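Local structure of exotoxin 5 (Staphylococcus aureus subsp. aureus COL, 3R2I) at residues L156-V161 with I169-F174; V180-L185 with D234-K239; G207-N212 with I244-N249. The protein is a secreted superantigen-like protein of unknown function, with the OB-fold and beta-grasp domains of staphylococcal toxins. All blocks are in the same frame, centred on the assembly; numbering follows the deposited sequence.

How the contacts relate
All three contacts lie in the beta-grasp domain, where a five-stranded mixed sheet packs against helix 182-197. Contact 1 is the hairpin at one edge of that sheet. Contact 3, its centre about 9 Å away, joins the next strand, 241-248, to strand 207-213, and strands 155-160 and 241-248 run parallel between the two pairings. Contact 2, with centres about 18 Å from contact 1 and 16 Å from contact 3, is a separate two-stranded ribbon where the helix starts. Contact 1 closes first along the chain, whereas contacts 2 and 3 interleave. L182 and L185 of contact 2 reach I211 of contact 3, and L185 also meets F173 of contact 1, so the three contacts share a hydrophobic layer between sheet and helix.

Contact 1 of 3, residues L156-V161 with I169-F174; sequences LQVKKV and INELFF
L156 meets E171 on the facing strand and F173 just beyond it, its CD2 methyl doing most of the touching. That methyl lies 3.7 Å from F173 CD1, approaching the ring obliquely, and also packs on the CB of E171. With CG anti to the backbone N (chi1 174°), CD2 lies toward both. Further along the same face, V158 CG2 comes to 4.0 Å from E171 CG, the two side chains crossing at a slant. The glutamate chain folds back at chi2 (-77°), and its OE1 is hydrogen-bonded to the hydroxyl of Y197 on helix 182-197. On the other face Q157 and N170 cross, with Q157 CG 3.4 Å from N170 OD1 and the two amide planes turned 40° apart. Strands 155-160 and 167-172 form the antiparallel hairpin that edges the beta-grasp sheet, with the face of L156 and V158 turned to the helix. V158 and I169 make a hydrogen-bonded pair: V158 N reaches I169 O at 2.9 Å, and I169 N returns to V158 O. E171 N gives a further bond to L156 O, 2.8 Å long. Past this bond a water accepts from L156 N at 2.9 Å and lies 2.7 Å from E171 O, bridging the backbones where no direct bond forms, with N170 OD1 also near. On the far side of strand 155-160, Q157 and K159 bond through their backbones to strand 241-248.

Contact 2 of 3, residues V180-L185 with D234-K239; sequences VSLKEL and DVMDSK
M236 lies against V180, L182 and L185 where one strand of a short antiparallel ribbon runs straight into helix 182-197 of the beta-grasp domain. V180 and M236 stand side by side and point the same way, with V180 CG1 3.9 Å from M236 CG. The methionine then bends at chi3 (75°), turning CE back over the first turn of the helix. There CE sits 4.0 Å from L182 CB, in an oblique crossing of the two chains. L185 comes from the opposite direction and meets the thioether tip to tip, its CD1 3.9 Å from M236 SD. The thioether thus lies against two leucines of the helix start, while H219 and I221 of strand 218-222 pack on L182 from the sheet. V180 CG1 also touches S238 CB; the hydroxyl of that serine turns elsewhere, to the backbone O of K177 and the OG of S152. Beneath these side chains V180 and M236 are a hydrogen-bonded pair, V180 N to M236 O and M236 N to V180 O both spanning 2.9 Å. The pairing continues past the strand end: L182 N, in the first turn of the helix, donates a hydrogen bond to D234 O, approaching 32° out of the carbonyl plane. S181 fills the N-cap position, and its OG accepts from E184 N at 3.1 Å.

Contact 3 of 3, residues G207-N212 with I244-N249; sequences GRIVIN and IEVNLN
Within the beta-grasp sheet, R208 pairs with N247 and V210 with E245 where strands 207-213 and 241-248 run antiparallel. Both are hydrogen-bonded pairs. N247 N reaches R208 O at 2.9 Å, nearly in line with the carbonyl, and R208 N returns to N247 O. Two residues on, at the next hydrogen-bonded pair, V210 N gives a 2.7 Å bond to E245 O, and E245 N reaches V210 O at 2.8 Å. Above this ladder the R208 and N247 side chains lie alongside each other, pointing the same way. The arginine CG takes the position between backbone N and carbonyl carbon (chi1 58°), and the extended chain beyond it carries the guanidinium past N247, with V210 CG2 against one face. N247 ND2 sits at its edge, 2.9 Å from R208 NE; as modelled these are two donors, so no hydrogen bond joins them. Polar partners of both groups lie outside the pair: E220 makes a salt bridge with R208 NH2, and K159 on the neighbouring strand bonds to N247 OD1. The opposite sheet face is apolar and packs on helix 182-197, as in the beta-grasp fold. Here I209 lies beside both I244 and V246, its CG2 4.0 Å from I244 CG2 and its CG1 4.1 Å from V246 CG2. From the helix, I189 and R190 pack on I209. At the strand end the bare CA of G207 comes within 3.1 Å of N247 O.

Contact 1 of 3, residues L156-V161 with I169-F174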
loop_
_atom_site.group_PDB
_atom_site.type_symbol
_atom_site.label_atom_id
_atom_site.label_comp_id
_atom_site.label_asym_id
_atom_site.label_seq_id
_atom_site.Cartn_x
_atom_site.Cartn_y
_atom_site.Cartn_z
ATOM N N LEU A 156 2.253 -16.305 -0.055
ATOM C CA LEU A 156 1.060 -15.578 -0.463
ATOM C C LEU A 156 0.227 -16.562 -1.241
ATOM O O LEU A 156 0.721 -17.124 -2.223
ATOM C CB LEU A 156 1.427 -14.369 -1.346
ATOM C CG LEU A 156 0.330 -13.518 -2.034
ATOM C CD1 LEU A 156 -0.669 -12.919 -1.068
ATOM C CD2 LEU A 156 0.980 -12.410 -2.870
ATOM N N GLN A 157 -0.972 -16.850 -0.740
ATOM C CA GLN A 157 -1.892 -17.761 -1.387
ATOM C C GLN A 157 -3.154 -17.030 -1.726
ATOM O O GLN A 157 -3.653 -16.283 -0.909
ATOM C CB GLN A 157 -2.349 -18.903 -0.474
ATOM C CG GLN A 157 -1.444 -20.052 -0.367
ATOM C CD GLN A 157 -2.196 -21.291 0.132
ATOM O OE1 GLN A 157 -3.082 -21.193 0.989
ATOM N NE2 GLN A 157 -1.844 -22.459 -0.420
ATOM N N VAL A 158 -3.671 -17.266 -2.916
ATOM C CA VAL A 158 -4.920 -16.695 -3.348
ATOM C C VAL A 158 -5.840 -17.898 -3.470
ATOM O O VAL A 158 -5.484 -18.891 -4.130
ATOM C CB VAL A 158 -4.803 -16.006 -4.689
ATOM C CG1 VAL A 158 -6.170 -15.380 -5.071
ATOM C CG2 VAL A 158 -3.653 -14.970 -4.675
ATOM N N LYS A 159 -6.985 -17.841 -2.796
ATOM C CA LYS A 159 -7.900 -18.951 -2.820
ATOM C C LYS A 159 -9.383 -18.652 -2.872
ATOM O O LYS A 159 -9.849 -17.575 -2.536
ATOM C CB LYS A 159 -7.621 -19.883 -1.657
ATOM C CG LYS A 159 -7.465 -19.275 -0.316
ATOM C CD LYS A 159 -7.142 -20.365 0.736
ATOM C CE LYS A 159 -6.530 -19.788 2.044
ATOM N NZ LYS A 159 -7.312 -18.707 2.770
ATOM N N LYS A 160 -10.107 -19.630 -3.376
ATOM C CA LYS A 160 -11.555 -19.583 -3.373
ATOM C C LYS A 160 -11.910 -20.858 -2.636
ATOM O O LYS A 160 -11.630 -21.974 -3.111
ATOM C CB LYS A 160 -12.153 -19.564 -4.782
ATOM C CG LYS A 160 -13.678 -19.784 -4.780
ATOM C CD LYS A 160 -14.274 -19.582 -6.176
ATOM C CE LYS A 160 -14.046 -18.161 -6.704
ATOM N NZ LYS A 160 -14.630 -17.135 -5.792
ATOM N N VAL A 161 -12.534 -20.710 -1.481
ATOM C CA VAL A 161 -12.825 -21.881 -0.674
ATOM C C VAL A 161 -14.291 -21.923 -0.187
ATOM O O VAL A 161 -14.620 -22.719 0.666
ATOM C CB VAL A 161 -11.796 -21.900 0.512
ATOM C CG1 VAL A 161 -12.030 -20.711 1.447
ATOM C CG2 VAL A 161 -11.853 -23.224 1.289
ATOM N N ILE A 169 -3.820 -21.112 -4.865
ATOM C CA ILE A 169 -2.615 -20.879 -5.672
ATOM C C ILE A 169 -1.581 -20.009 -4.959
ATOM O O ILE A 169 -1.911 -18.939 -4.449
ATOM C CB ILE A 169 -3.022 -20.140 -6.968
ATOM C CG1 ILE A 169 -3.922 -21.026 -7.839
ATOM C CG2 ILE A 169 -1.819 -19.635 -7.799
ATOM C CD1 ILE A 169 -4.623 -20.249 -8.918
ATOM N N ASN A 170 -0.335 -20.473 -4.922
ATOM C CA ASN A 170 0.763 -19.705 -4.346
ATOM C C ASN A 170 1.318 -18.724 -5.345
ATOM O O ASN A 170 1.398 -19.014 -6.548
ATOM C CB ASN A 170 1.881 -20.642 -3.869
ATOM C CG ASN A 170 1.600 -21.196 -2.485
ATOM O OD1 ASN A 170 1.680 -20.468 -1.518
ATOM N ND2 ASN A 170 1.291 -22.472 -2.389
ATOM N N GLU A 171 1.705 -17.569 -4.834
ATOM C CA GLU A 171 2.293 -16.489 -5.612
ATOM C C GLU A 171 3.603 -16.135 -4.922
ATOM O O GLU A 171 3.747 -16.359 -3.740
ATOM C CB GLU A 171 1.360 -15.286 -5.578
ATOM C CG GLU A 171 0.006 -15.574 -6.207
ATOM C CD GLU A 171 0.067 -15.584 -7.718
ATOM O OE1 GLU A 171 -0.881 -16.102 -8.345
ATOM O OE2 GLU A 171 1.038 -15.014 -8.271
ATOM N N LEU A 172 4.563 -15.586 -5.661
ATOM C CA LEU A 172 5.863 -15.274 -5.091
ATOM C C LEU A 172 5.927 -13.757 -4.813
ATOM O O LEU A 172 5.951 -12.928 -5.712
ATOM C CB LEU A 172 6.953 -15.742 -6.028
ATOM C CG LEU A 172 8.367 -15.860 -5.463
ATOM C CD1 LEU A 172 8.404 -16.904 -4.287
ATOM C CD2 LEU A 172 9.366 -16.234 -6.563
ATOM N N PHE A 173 6.034 -13.432 -3.539
ATOM C CA PHE A 173 6.022 -12.076 -3.075
ATOM C C PHE A 173 7.289 -11.705 -2.271
ATOM O O PHE A 173 7.531 -12.249 -1.217
ATOM C CB PHE A 173 4.759 -11.984 -2.197
ATOM C CG PHE A 173 4.362 -10.609 -1.845
ATOM C CD1 PHE A 173 3.655 -9.844 -2.738
ATOM C CD2 PHE A 173 4.654 -10.085 -0.604
ATOM C CE1 PHE A 173 3.270 -8.564 -2.410
ATOM C CE2 PHE A 173 4.270 -8.805 -0.272
ATOM C CZ PHE A 173 3.609 -8.038 -1.183
ATOM N N PHE A 174 8.092 -10.776 -2.770
ATOM C CA PHE A 174 9.291 -10.327 -2.065
ATOM C C PHE A 174 9.060 -8.934 -1.485
ATOM O O PHE A 174 8.428 -8.107 -2.116
ATOM C CB PHE A 174 10.482 -10.259 -3.015
ATOM C CG PHE A 174 10.960 -11.611 -3.515
ATOM C CD1 PHE A 174 11.692 -12.442 -2.685
ATOM C CD2 PHE A 174 10.717 -12.022 -4.820
ATOM C CE1 PHE A 174 12.147 -13.677 -3.122
ATOM C CE2 PHE A 174 11.192 -13.237 -5.272
ATOM C CZ PHE A 174 11.918 -14.069 -4.414
HETATM O O HOH W 1 3.839 -18.168 -1.703
#

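Contact 2 of 3, residues V180-L185 with D234-K239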
loop_
_atom_site.group_PDB
_atom_site.type_symbol
_atom_site.label_atom_id
_atom_site.label_comp_id
_atom_site.label_asym_id
_atom_site.label_seq_id
_atom_site.Cartn_x
_atom_site.Cartn_y
_atom_site.Cartn_z
ATOM N N VAL A 180 7.613 -1.882 6.282
ATOM C CA VAL A 180 6.717 -1.692 5.116
ATOM C C VAL A 180 5.377 -1.194 5.595
ATOM O O VAL A 180 4.956 -1.510 6.720
ATOM C CB VAL A 180 6.523 -3.024 4.316
ATOM C CG1 VAL A 180 5.886 -4.081 5.217
ATOM C CG2 VAL A 180 5.672 -2.834 3.032
ATOM N N SER A 181 4.699 -0.427 4.727
ATOM C CA SER A 181 3.395 0.126 5.070
ATOM C C SER A 181 2.316 -0.809 4.605
ATOM O O SER A 181 2.463 -1.512 3.591
ATOM C CB SER A 181 3.151 1.492 4.419
ATOM O OG SER A 181 3.179 1.406 3.015
ATOM N N LEU A 182 1.224 -0.814 5.354
ATOM C CA LEU A 182 0.073 -1.595 4.973
ATOM C C LEU A 182 -0.405 -1.104 3.571
ATOM O O LEU A 182 -0.857 -1.889 2.749
ATOM C CB LEU A 182 -1.016 -1.418 6.031
ATOM C CG LEU A 182 -2.329 -2.152 5.796
ATOM C CD1 LEU A 182 -2.131 -3.693 5.773
ATOM C CD2 LEU A 182 -3.269 -1.763 6.887
ATOM N N LYS A 183 -0.263 0.198 3.319
ATOM C CA LYS A 183 -0.631 0.812 2.067
ATOM C C LYS A 183 0.045 0.073 0.957
ATOM O O LYS A 183 -0.550 -0.204 -0.058
ATOM C CB LYS A 183 -0.112 2.278 2.004
ATOM C CG LYS A 183 -0.479 3.089 0.728
ATOM C CD LYS A 183 0.269 4.387 0.705
ATOM C CE LYS A 183 0.003 5.258 -0.493
ATOM N NZ LYS A 183 -1.448 5.669 -0.634
ATOM N N GLU A 184 1.327 -0.215 1.135
ATOM C CA GLU A 184 2.086 -0.877 0.060
ATOM C C GLU A 184 1.634 -2.288 -0.191
ATOM O O GLU A 184 1.514 -2.728 -1.328
ATOM C CB GLU A 184 3.584 -0.822 0.365
ATOM C CG GLU A 184 4.461 -1.656 -0.591
ATOM C CD GLU A 184 5.937 -1.289 -0.512
ATOM O OE1 GLU A 184 6.293 -0.263 0.144
ATOM O OE2 GLU A 184 6.733 -2.023 -1.148
ATOM N N LEU A 185 1.422 -3.029 0.886
ATOM C CA LEU A 185 0.991 -4.417 0.759
ATOM C C LEU A 185 -0.369 -4.478 0.076
ATOM O O LEU A 185 -0.579 -5.238 -0.870
ATOM C CB LEU A 185 0.938 -5.070 2.117
ATOM C CG LEU A 185 2.282 -5.088 2.803
ATOM C CD1 LEU A 185 2.148 -5.728 4.171
ATOM C CD2 LEU A 185 3.360 -5.792 1.946
ATOM N N ASP A 234 -0.419 3.119 8.600
ATOM C CA ASP A 234 0.065 1.995 9.390
ATOM C C ASP A 234 1.279 1.360 8.733
ATOM O O ASP A 234 1.336 1.152 7.519
ATOM C CB ASP A 234 -0.986 0.911 9.550
ATOM C CG ASP A 234 -2.216 1.372 10.277
ATOM O OD1 ASP A 234 -2.337 2.551 10.664
ATOM O OD2 ASP A 234 -3.084 0.505 10.459
ATOM N N VAL A 235 2.170 0.939 9.601
ATOM C CA VAL A 235 3.449 0.373 9.270
ATOM C C VAL A 235 3.695 -0.917 10.068
ATOM O O VAL A 235 3.072 -1.126 11.105
ATOM C CB VAL A 235 4.440 1.496 9.613
ATOM C CG1 VAL A 235 5.543 1.094 10.596
ATOM C CG2 VAL A 235 4.824 2.253 8.418
ATOM N N MET A 236 4.578 -1.782 9.572
ATOM C CA MET A 236 4.917 -3.012 10.282
ATOM C C MET A 236 6.296 -3.504 9.826
ATOM O O MET A 236 6.782 -3.068 8.799
ATOM C CB MET A 236 3.878 -4.077 9.973
ATOM C CG MET A 236 3.987 -4.610 8.549
ATOM S SD MET A 236 2.528 -5.535 7.998
ATOM C CE MET A 236 1.389 -4.159 7.719
ATOM N N ASP A 237 6.912 -4.382 10.613
ATOM C CA ASP A 237 8.210 -4.974 10.288
ATOM C C ASP A 237 7.941 -6.115 9.343
ATOM O O ASP A 237 7.257 -7.058 9.717
ATOM C CB ASP A 237 8.896 -5.533 11.531
ATOM C CG ASP A 237 9.622 -4.500 12.318
ATOM O OD1 ASP A 237 9.929 -3.385 11.775
ATOM O OD2 ASP A 237 9.972 -4.863 13.464
ATOM N N SER A 238 8.507 -6.066 8.142
ATOM C CA SER A 238 8.198 -7.087 7.158
ATOM C C SER A 238 8.643 -8.499 7.550
ATOM O O SER A 238 8.087 -9.479 7.073
ATOM C CB SER A 238 8.742 -6.677 5.783
ATOM O OG SER A 238 10.140 -6.757 5.743
ATOM N N LYS A 239 9.628 -8.609 8.426
ATOM C CA LYS A 239 10.094 -9.921 8.819
ATOM C C LYS A 239 9.103 -10.588 9.805
ATOM O O LYS A 239 9.216 -11.788 10.079
ATOM C CB LYS A 239 11.532 -9.910 9.393
ATOM C CG LYS A 239 11.709 -9.403 10.842
ATOM C CD LYS A 239 11.975 -7.876 11.040
ATOM C CE LYS A 239 13.437 -7.460 10.678
ATOM N NZ LYS A 239 13.707 -6.025 10.977
#

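Contact 3 of 3, residues G207-N212 with I244-N249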
loop_
_atom_site.group_PDB
_atom_site.type_symbol
_atom_site.label_atom_id
_atom_site.label_comp_id
_atom_site.label_asym_id
_atom_site.label_seq_id
_atom_site.Cartn_x
_atom_site.Cartn_y
_atom_site.Cartn_z
ATOM N N GLY A 207 -14.333 -10.367 -1.057
ATOM C CA GLY A 207 -13.160 -11.073 -0.641
ATOM C C GLY A 207 -12.344 -10.273 0.344
ATOM O O GLY A 207 -12.704 -9.159 0.698
ATOM N N ARG A 208 -11.235 -10.865 0.777
ATOM C CA ARG A 208 -10.352 -10.243 1.702
ATOM C C ARG A 208 -8.912 -10.701 1.592
ATOM O O ARG A 208 -8.603 -11.790 1.106
ATOM C CB ARG A 208 -10.838 -10.489 3.121
ATOM C CG ARG A 208 -10.956 -11.918 3.475
ATOM C CD ARG A 208 -11.282 -12.123 4.952
ATOM N NE ARG A 208 -11.008 -13.514 5.342
ATOM C CZ ARG A 208 -11.090 -13.981 6.588
ATOM N NH1 ARG A 208 -10.804 -15.255 6.835
ATOM N NH2 ARG A 208 -11.456 -13.181 7.592
ATOM N N ILE A 209 -8.032 -9.794 2.009
ATOM C CA ILE A 209 -6.629 -10.029 2.144
ATOM C C ILE A 209 -6.396 -10.112 3.639
ATOM O O ILE A 209 -6.841 -9.227 4.385
ATOM C CB ILE A 209 -5.795 -8.831 1.640
ATOM C CG1 ILE A 209 -6.043 -8.560 0.151
ATOM C CG2 ILE A 209 -4.294 -9.080 1.937
ATOM C CD1 ILE A 209 -5.429 -7.280 -0.379
ATOM N N VAL A 210 -5.726 -11.162 4.093
ATOM C CA VAL A 210 -5.366 -11.305 5.495
ATOM C C VAL A 210 -3.851 -11.463 5.605
ATOM O O VAL A 210 -3.260 -12.413 5.060
ATOM C CB VAL A 210 -6.030 -12.525 6.204
ATOM C CG1 VAL A 210 -5.470 -12.656 7.603
ATOM C CG2 VAL A 210 -7.560 -12.381 6.270
ATOM N N ILE A 211 -3.226 -10.528 6.323
ATOM C CA ILE A 211 -1.803 -10.558 6.575
ATOM C C ILE A 211 -1.645 -11.032 7.991
ATOM O O ILE A 211 -2.008 -10.318 8.917
ATOM C CB ILE A 211 -1.203 -9.183 6.474
ATOM C CG1 ILE A 211 -1.415 -8.649 5.051
ATOM C CG2 ILE A 211 0.257 -9.241 6.859
ATOM C CD1 ILE A 211 -1.243 -7.119 4.886
ATOM N N ASN A 212 -1.123 -12.243 8.157
ATOM C CA ASN A 212 -0.916 -12.796 9.471
ATOM C C ASN A 212 0.483 -12.500 9.953
ATOM O O ASN A 212 1.431 -12.732 9.236
ATOM C CB ASN A 212 -1.158 -14.297 9.431
ATOM C CG ASN A 212 -2.572 -14.629 9.071
ATOM O OD1 ASN A 212 -2.844 -15.115 7.969
ATOM N ND2 ASN A 212 -3.488 -14.352 9.974
ATOM N N ILE A 244 0.433 -14.447 4.029
ATOM C CA ILE A 244 -0.598 -13.598 3.505
ATOM C C ILE A 244 -1.572 -14.505 2.784
ATOM O O ILE A 244 -1.189 -15.338 1.963
ATOM C CB ILE A 244 -0.079 -12.534 2.533
ATOM C CG1 ILE A 244 1.053 -11.718 3.152
ATOM C CG2 ILE A 244 -1.245 -11.620 2.080
ATOM C CD1 ILE A 244 1.730 -10.779 2.099
ATOM N N GLU A 245 -2.839 -14.348 3.104
ATOM C CA GLU A 245 -3.858 -15.169 2.499
ATOM C C GLU A 245 -4.935 -14.307 1.901
ATOM O O GLU A 245 -5.437 -13.413 2.551
ATOM C CB GLU A 245 -4.514 -16.031 3.572
ATOM C CG GLU A 245 -3.590 -16.960 4.321
ATOM C CD GLU A 245 -4.265 -17.587 5.574
ATOM O OE1 GLU A 245 -5.201 -16.962 6.170
ATOM O OE2 GLU A 245 -3.822 -18.686 5.992
ATOM N N VAL A 246 -5.292 -14.574 0.666
ATOM C CA VAL A 246 -6.369 -13.862 0.021
ATOM C C VAL A 246 -7.489 -14.860 -0.255
ATOM O O VAL A 246 -7.232 -15.978 -0.729
ATOM C CB VAL A 246 -5.908 -13.224 -1.302
ATOM C CG1 VAL A 246 -7.071 -12.543 -2.012
ATOM C CG2 VAL A 246 -4.760 -12.243 -1.045
ATOM N N ASN A 247 -8.715 -14.452 0.065
ATOM C CA ASN A 247 -9.907 -15.228 -0.177
ATOM C C ASN A 247 -10.735 -14.460 -1.182
ATOM O O ASN A 247 -11.029 -13.276 -0.970
ATOM C CB ASN A 247 -10.726 -15.401 1.098
ATOM C CG ASN A 247 -9.920 -16.027 2.225
ATOM O OD1 ASN A 247 -9.404 -17.119 2.103
ATOM N ND2 ASN A 247 -9.840 -15.331 3.346
ATOM N N LEU A 248 -11.062 -15.125 -2.286
ATOM C CA LEU A 248 -11.878 -14.590 -3.349
ATOM C C LEU A 248 -13.195 -15.350 -3.233
ATOM O O LEU A 248 -13.290 -16.518 -3.635
ATOM C CB LEU A 248 -11.226 -14.834 -4.696
ATOM C CG LEU A 248 -9.888 -14.131 -4.878
ATOM C CD1 LEU A 248 -9.332 -14.428 -6.230
ATOM C CD2 LEU A 248 -10.018 -12.625 -4.706
ATOM N N ASN A 249 -14.212 -14.687 -2.690
ATOM C CA ASN A 249 -15.515 -15.304 -2.467
ATOM C C ASN A 249 -16.482 -14.991 -3.606
ATOM O O ASN A 249 -16.072 -14.478 -4.649
ATOM C CB ASN A 249 -16.087 -14.757 -1.160
ATOM C CG ASN A 249 -15.124 -14.914 -0.014
ATOM O OD1 ASN A 249 -14.240 -15.782 -0.048
ATOM N ND2 ASN A 249 -15.267 -14.075 1.000
ATOM O OXT ASN A 249 -17.692 -15.225 -3.489
#